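Local coordinates for biotin binding protein A (Gallus gallus, PDB 2C1Q) that binds biotin, held at one end of an avidin-type beta-barrel, in a four-chain assembly, at residues 31-36 against 45-50; 39-44 against 73-78. All coordinates share one frame; numbering follows the deposited sequence.

Contact 1 of 2, residues 31-36 against 45-50; sequences SGSYQT and ILVSPL. With BTN (biotin), chain B.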
# COMPACT_ATOMS: atom_id res chain seq x y z
N SER A 31 5.99 23.35 6.30
CA SER A 31 7.25 22.77 5.92
C SER A 31 7.94 22.28 7.19
O SER A 31 7.36 22.34 8.25
CB SER A 31 8.10 23.75 5.09
OG SER A 31 8.47 24.86 5.88
N GLY A 32 9.13 21.74 7.08
CA GLY A 32 9.78 21.23 8.27
C GLY A 32 10.90 20.34 7.85
O GLY A 32 11.41 20.44 6.74
N SER A 33 11.29 19.45 8.75
CA SER A 33 12.37 18.55 8.42
C SER A 33 12.17 17.24 9.13
O SER A 33 11.45 17.14 10.14
CB SER A 33 13.73 19.18 8.78
OG SER A 33 13.79 19.39 10.17
N TYR A 34 12.85 16.25 8.60
CA TYR A 34 12.68 14.90 9.03
C TYR A 34 14.06 14.30 9.22
O TYR A 34 14.89 14.33 8.30
CB TYR A 34 11.96 14.10 7.92
CG TYR A 34 11.23 12.89 8.42
CD1 TYR A 34 9.87 12.96 8.75
CD2 TYR A 34 11.88 11.66 8.57
CE1 TYR A 34 9.18 11.82 9.22
CE2 TYR A 34 11.20 10.53 9.03
CZ TYR A 34 9.87 10.63 9.36
OH TYR A 34 9.23 9.52 9.82
N GLN A 35 14.27 13.71 10.38
CA GLN A 35 15.49 12.94 10.66
C GLN A 35 15.16 11.45 10.84
O GLN A 35 14.71 11.04 11.91
CB GLN A 35 16.14 13.47 11.92
CG GLN A 35 17.43 12.74 12.31
CD GLN A 35 18.57 13.13 11.41
OE1 GLN A 35 18.69 14.29 11.03
NE2 GLN A 35 19.40 12.17 11.06
N THR A 36 15.34 10.65 9.81
CA THR A 36 14.96 9.24 9.90
C THR A 36 16.03 8.51 10.67
O THR A 36 17.20 8.80 10.51
CB THR A 36 14.74 8.58 8.53
OG1 THR A 36 14.47 7.19 8.72
CG2 THR A 36 15.96 8.69 7.65
N ILE A 45 22.71 8.90 6.73
CA ILE A 45 21.47 9.66 6.93
C ILE A 45 21.73 11.17 7.19
O ILE A 45 22.58 11.50 8.01
CB ILE A 45 20.65 9.10 8.08
CG1 ILE A 45 20.13 7.69 7.72
CG2 ILE A 45 19.47 10.03 8.39
CD1 ILE A 45 19.78 6.83 8.89
N LEU A 46 20.99 12.03 6.50
CA LEU A 46 21.04 13.49 6.70
C LEU A 46 19.64 14.03 6.89
O LEU A 46 18.71 13.56 6.21
CB LEU A 46 21.63 14.18 5.46
CG LEU A 46 23.09 13.94 5.06
CD1 LEU A 46 23.56 15.15 4.27
CD2 LEU A 46 24.02 13.73 6.28
N VAL A 47 19.49 15.01 7.80
CA VAL A 47 18.23 15.76 7.95
C VAL A 47 17.76 16.25 6.56
O VAL A 47 18.57 16.67 5.72
CB VAL A 47 18.33 16.97 8.94
CG1 VAL A 47 19.44 17.97 8.52
CG2 VAL A 47 16.99 17.66 9.09
N SER A 48 16.45 16.16 6.35
CA SER A 48 15.85 16.36 5.04
C SER A 48 14.63 17.25 5.12
O SER A 48 13.85 17.11 6.06
CB SER A 48 15.47 15.01 4.45
OG SER A 48 16.63 14.32 4.05
N PRO A 49 14.46 18.17 4.14
CA PRO A 49 13.31 19.05 4.18
C PRO A 49 12.02 18.28 3.91
O PRO A 49 12.05 17.28 3.20
CB PRO A 49 13.59 20.03 3.02
CG PRO A 49 14.48 19.31 2.13
CD PRO A 49 15.30 18.39 2.95
N LEU A 50 10.91 18.70 4.51
CA LEU A 50 9.60 18.23 4.08
C LEU A 50 8.67 19.41 3.74
O LEU A 50 8.83 20.53 4.23
CB LEU A 50 8.95 17.32 5.15
CG LEU A 50 8.50 17.96 6.48
CD1 LEU A 50 7.12 18.57 6.42
CD2 LEU A 50 8.59 16.97 7.61
C11 BTN B . 15.64 5.91 1.91
O11 BTN B . 15.71 5.83 0.65
O12 BTN B . 15.94 4.90 2.58
C10 BTN B . 15.27 7.21 2.62
C9 BTN B . 15.03 7.02 4.12
C8 BTN B . 13.55 6.63 4.28
C7 BTN B . 13.15 6.29 5.70
C2 BTN B . 11.73 5.71 5.74
S1 BTN B . 10.52 6.82 5.30
C6 BTN B . 9.30 5.75 6.06
C5 BTN B . 9.89 5.05 7.24
N1 BTN B . 9.55 5.87 8.39
C3 BTN B . 10.63 6.47 8.85
O3 BTN B . 10.58 7.32 9.94
N2 BTN B . 11.73 6.17 8.14
C4 BTN B . 11.41 5.19 7.14
O HOH W 1 16.61 12.24 7.34
O HOH W 2 21.59 15.11 9.96
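The biotin pocket of the avidin barrel takes one wall from this antiparallel strand pair, where Gly-32 faces Leu-50 and Tyr-34 faces Ser-48 as hydrogen-bonded pairs. Leu-50 N gives Gly-32 O a nearly straight bond (2.9 Å, 169°), whereas the return bond from Gly-32 N to Leu-50 O is weak. In the next hydrogen-bonded pair Tyr-34 N donates to Ser-48 O (2.9 Å), in its carbonyl plane, and Ser-48 N donates back to Tyr-34 O. Leu-50 CG, between its backbone N and carbonyl carbon (chi1 69°), folds back over Gly-32, lying 3.6 Å from Gly-32 C, close to where a CB would begin; the backbone angles of Gly-32 by themselves call for glycine. Beyond the bridges the two segments part, and one water joins Tyr-34 O, Thr-36 N and Leu-46 O. At the ureido ring, Tyr-34 OH donates to biotin O3 (2.6 Å), which lies in the plane of the phenol at its edge, and the N-H of biotin N2 points almost straight at Thr-36 OG1 (3.0 Å, 174°), which is also hydrogen-bonded to Val-38 O. Tyr-34 packs on Phe-81 and Trp-72 inside the barrel. Strand 29-35 runs between 18-21 and 48-54, and the latter pairs in turn with 66-71.

Contact 2 of 2, residues 39-44 against 73-78; sequences TATNKQ and QFADST. With BTN (biotin), chain B.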
# COMPACT_ATOMS: atom_id res chain seq x y z
N THR A 39 17.36 3.69 7.11
CA THR A 39 17.41 3.92 5.70
C THR A 39 17.50 2.58 5.00
O THR A 39 17.95 1.62 5.60
CB THR A 39 18.56 4.86 5.32
OG1 THR A 39 18.60 5.00 3.90
CG2 THR A 39 19.90 4.32 5.82
N ALA A 40 17.06 2.52 3.75
CA ALA A 40 17.20 1.30 2.93
C ALA A 40 18.41 1.40 2.03
O ALA A 40 18.70 0.48 1.26
CB ALA A 40 15.95 1.07 2.09
N THR A 41 19.14 2.51 2.14
CA THR A 41 20.37 2.68 1.39
C THR A 41 21.54 2.41 2.32
O THR A 41 21.34 2.16 3.52
CB THR A 41 20.53 4.10 0.85
OG1 THR A 41 20.67 5.00 1.95
CG2 THR A 41 19.33 4.51 0.00
N ASN A 42 22.74 2.44 1.75
CA ASN A 42 24.00 2.34 2.48
C ASN A 42 24.64 3.73 2.61
O ASN A 42 25.85 3.88 2.68
CB ASN A 42 24.96 1.38 1.74
CG ASN A 42 25.07 1.69 0.23
OD1 ASN A 42 24.54 2.71 -0.27
ND2 ASN A 42 25.76 0.80 -0.51
N LYS A 43 23.80 4.76 2.60
CA LYS A 43 24.29 6.12 2.69
C LYS A 43 24.08 6.64 4.09
O LYS A 43 23.20 6.17 4.80
CB LYS A 43 23.59 7.02 1.68
CG LYS A 43 24.15 6.89 0.30
CD LYS A 43 23.04 6.59 -0.70
CE LYS A 43 23.56 6.73 -2.14
NZ LYS A 43 24.88 6.04 -2.30
N GLN A 44 24.94 7.58 4.46
CA GLN A 44 24.83 8.34 5.69
C GLN A 44 23.50 9.09 5.68
O GLN A 44 23.19 9.79 4.73
CB GLN A 44 26.03 9.31 5.77
CG GLN A 44 26.13 10.16 7.04
CD GLN A 44 26.13 9.33 8.31
OE1 GLN A 44 26.91 8.37 8.45
NE2 GLN A 44 25.25 9.68 9.24
N GLN A 73 17.81 14.01 1.58
CA GLN A 73 19.03 14.69 1.12
C GLN A 73 20.21 13.78 0.81
O GLN A 73 21.23 14.23 0.27
CB GLN A 73 19.42 15.83 2.08
CG GLN A 73 18.47 16.99 1.99
CD GLN A 73 18.36 17.58 0.60
OE1 GLN A 73 19.36 18.02 0.02
NE2 GLN A 73 17.13 17.61 0.06
N PHE A 74 20.05 12.48 1.09
CA PHE A 74 21.16 11.54 0.98
C PHE A 74 20.77 10.32 0.13
O PHE A 74 21.49 9.34 0.07
CB PHE A 74 21.52 11.07 2.37
CG PHE A 74 20.36 10.40 3.10
CD1 PHE A 74 20.16 9.02 3.01
CD2 PHE A 74 19.46 11.17 3.85
CE1 PHE A 74 19.07 8.40 3.68
CE2 PHE A 74 18.40 10.56 4.52
CZ PHE A 74 18.21 9.17 4.42
N ALA A 75 19.59 10.37 -0.48
CA ALA A 75 19.07 9.23 -1.21
C ALA A 75 18.31 9.71 -2.43
O ALA A 75 17.75 10.80 -2.41
CB ALA A 75 18.15 8.41 -0.31
N ASP A 76 18.29 8.90 -3.48
CA ASP A 76 17.52 9.25 -4.68
C ASP A 76 16.01 9.11 -4.51
O ASP A 76 15.24 9.46 -5.40
CB ASP A 76 18.02 8.47 -5.89
CG ASP A 76 19.37 8.99 -6.39
OD1 ASP A 76 19.76 10.11 -5.97
OD2 ASP A 76 20.03 8.28 -7.18
N SER A 77 15.58 8.68 -3.35
CA SER A 77 14.18 8.36 -3.14
C SER A 77 13.31 9.54 -2.67
O SER A 77 13.81 10.64 -2.45
CB SER A 77 14.13 7.25 -2.12
OG SER A 77 14.70 7.75 -0.93
N THR A 78 12.01 9.29 -2.55
CA THR A 78 11.07 10.26 -2.03
C THR A 78 10.03 9.51 -1.21
O THR A 78 9.55 8.47 -1.63
CB THR A 78 10.37 11.04 -3.18
OG1 THR A 78 11.36 11.76 -3.93
CG2 THR A 78 9.45 12.02 -2.63
C11 BTN B . 15.64 5.91 1.91
O11 BTN B . 15.71 5.83 0.65
O12 BTN B . 15.94 4.90 2.58
C10 BTN B . 15.27 7.21 2.62
C9 BTN B . 15.03 7.02 4.12
C8 BTN B . 13.55 6.63 4.28
C7 BTN B . 13.15 6.29 5.70
C2 BTN B . 11.73 5.71 5.74
S1 BTN B . 10.52 6.82 5.30
C6 BTN B . 9.30 5.75 6.06
C5 BTN B . 9.89 5.05 7.24
N1 BTN B . 9.55 5.87 8.39
C3 BTN B . 10.63 6.47 8.85
O3 BTN B . 10.58 7.32 9.94
N2 BTN B . 11.73 6.17 8.14
C4 BTN B . 11.41 5.19 7.14
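Two loops at the ligand end of the barrel meet here in a small surface contact, with the ring of Phe-74 set against residues 39-44 and the valeryl tail of biotin alongside. Segment 39-44 belongs to the loop joining strands 29-35 and 48-54; segment 73-78 belongs to the loop joining strands 66-71 and 78-87. With Phe-74 CG lodged between its own backbone N and carbonyl carbon (chi1 59°), the ring turns its edge to the threonines: Thr-39 OG1 lies in the ring plane, 3.4 Å from Phe-74 CE1. Lys-43 CB also lies at this edge, while further along its chain Lys-43 CD comes to 3.2 Å from Phe-74 O. Gln-44 O approaches Phe-74 CB to 3.2 Å and meets the ring obliquely.

Two consecutive ST turns shape the first loop. Thr-39 OG1 accepts from Thr-41 N, and Thr-41 OG1 accepts from Lys-43 N; the hydroxyls are linked by a bond from Thr-41 OG1 to Thr-39 OG1 of 2.8 Å. Thr-41 CG2 reaches across to Ala-75 CB at 4.1 Å. Were Thr-41 an alanine, Lys-43 N would probably lose its acceptor and Thr-39 OG1 one of its donors, and a gap would be likely to open beside Ala-75.

Thr-39 OG1 donates to biotin O12, which also receives a straight bond from Ala-40 N (2.9 Å, 175°). From the other loop Ser-77 OG donates to biotin O11 at 2.7 Å, so the carboxylate is shared between the loops. Ala-40 packs on Trp-112 of the third subunit, and Ser-77 O accepts from Gln-55 of the second subunit. Such loop-held recognition of the valeryl carboxylate at the barrel mouth is characteristic of the avidin family.

How the contacts relate
From the N terminus the chain climbs strand 29-35, passes through 39-44 in the following loop and returns along strand 48-54, so that contact 1 closes this hairpin. It then runs on through strand 66-71 to the next loop, where contact 2 closes a longer excursion by bringing 73-78 back to 39-44. Because 39-44 lies between the two segments of contact 1, the contacts cross along the sequence. They also touch directly: Ser-48 OG lies 2.8 Å from Gln-73 N, probably hydrogen-bonded, and Leu-46 packs on Phe-74. Together they tie the barrel wall to its mouth, along the bound biotin from ureido ring to carboxylate.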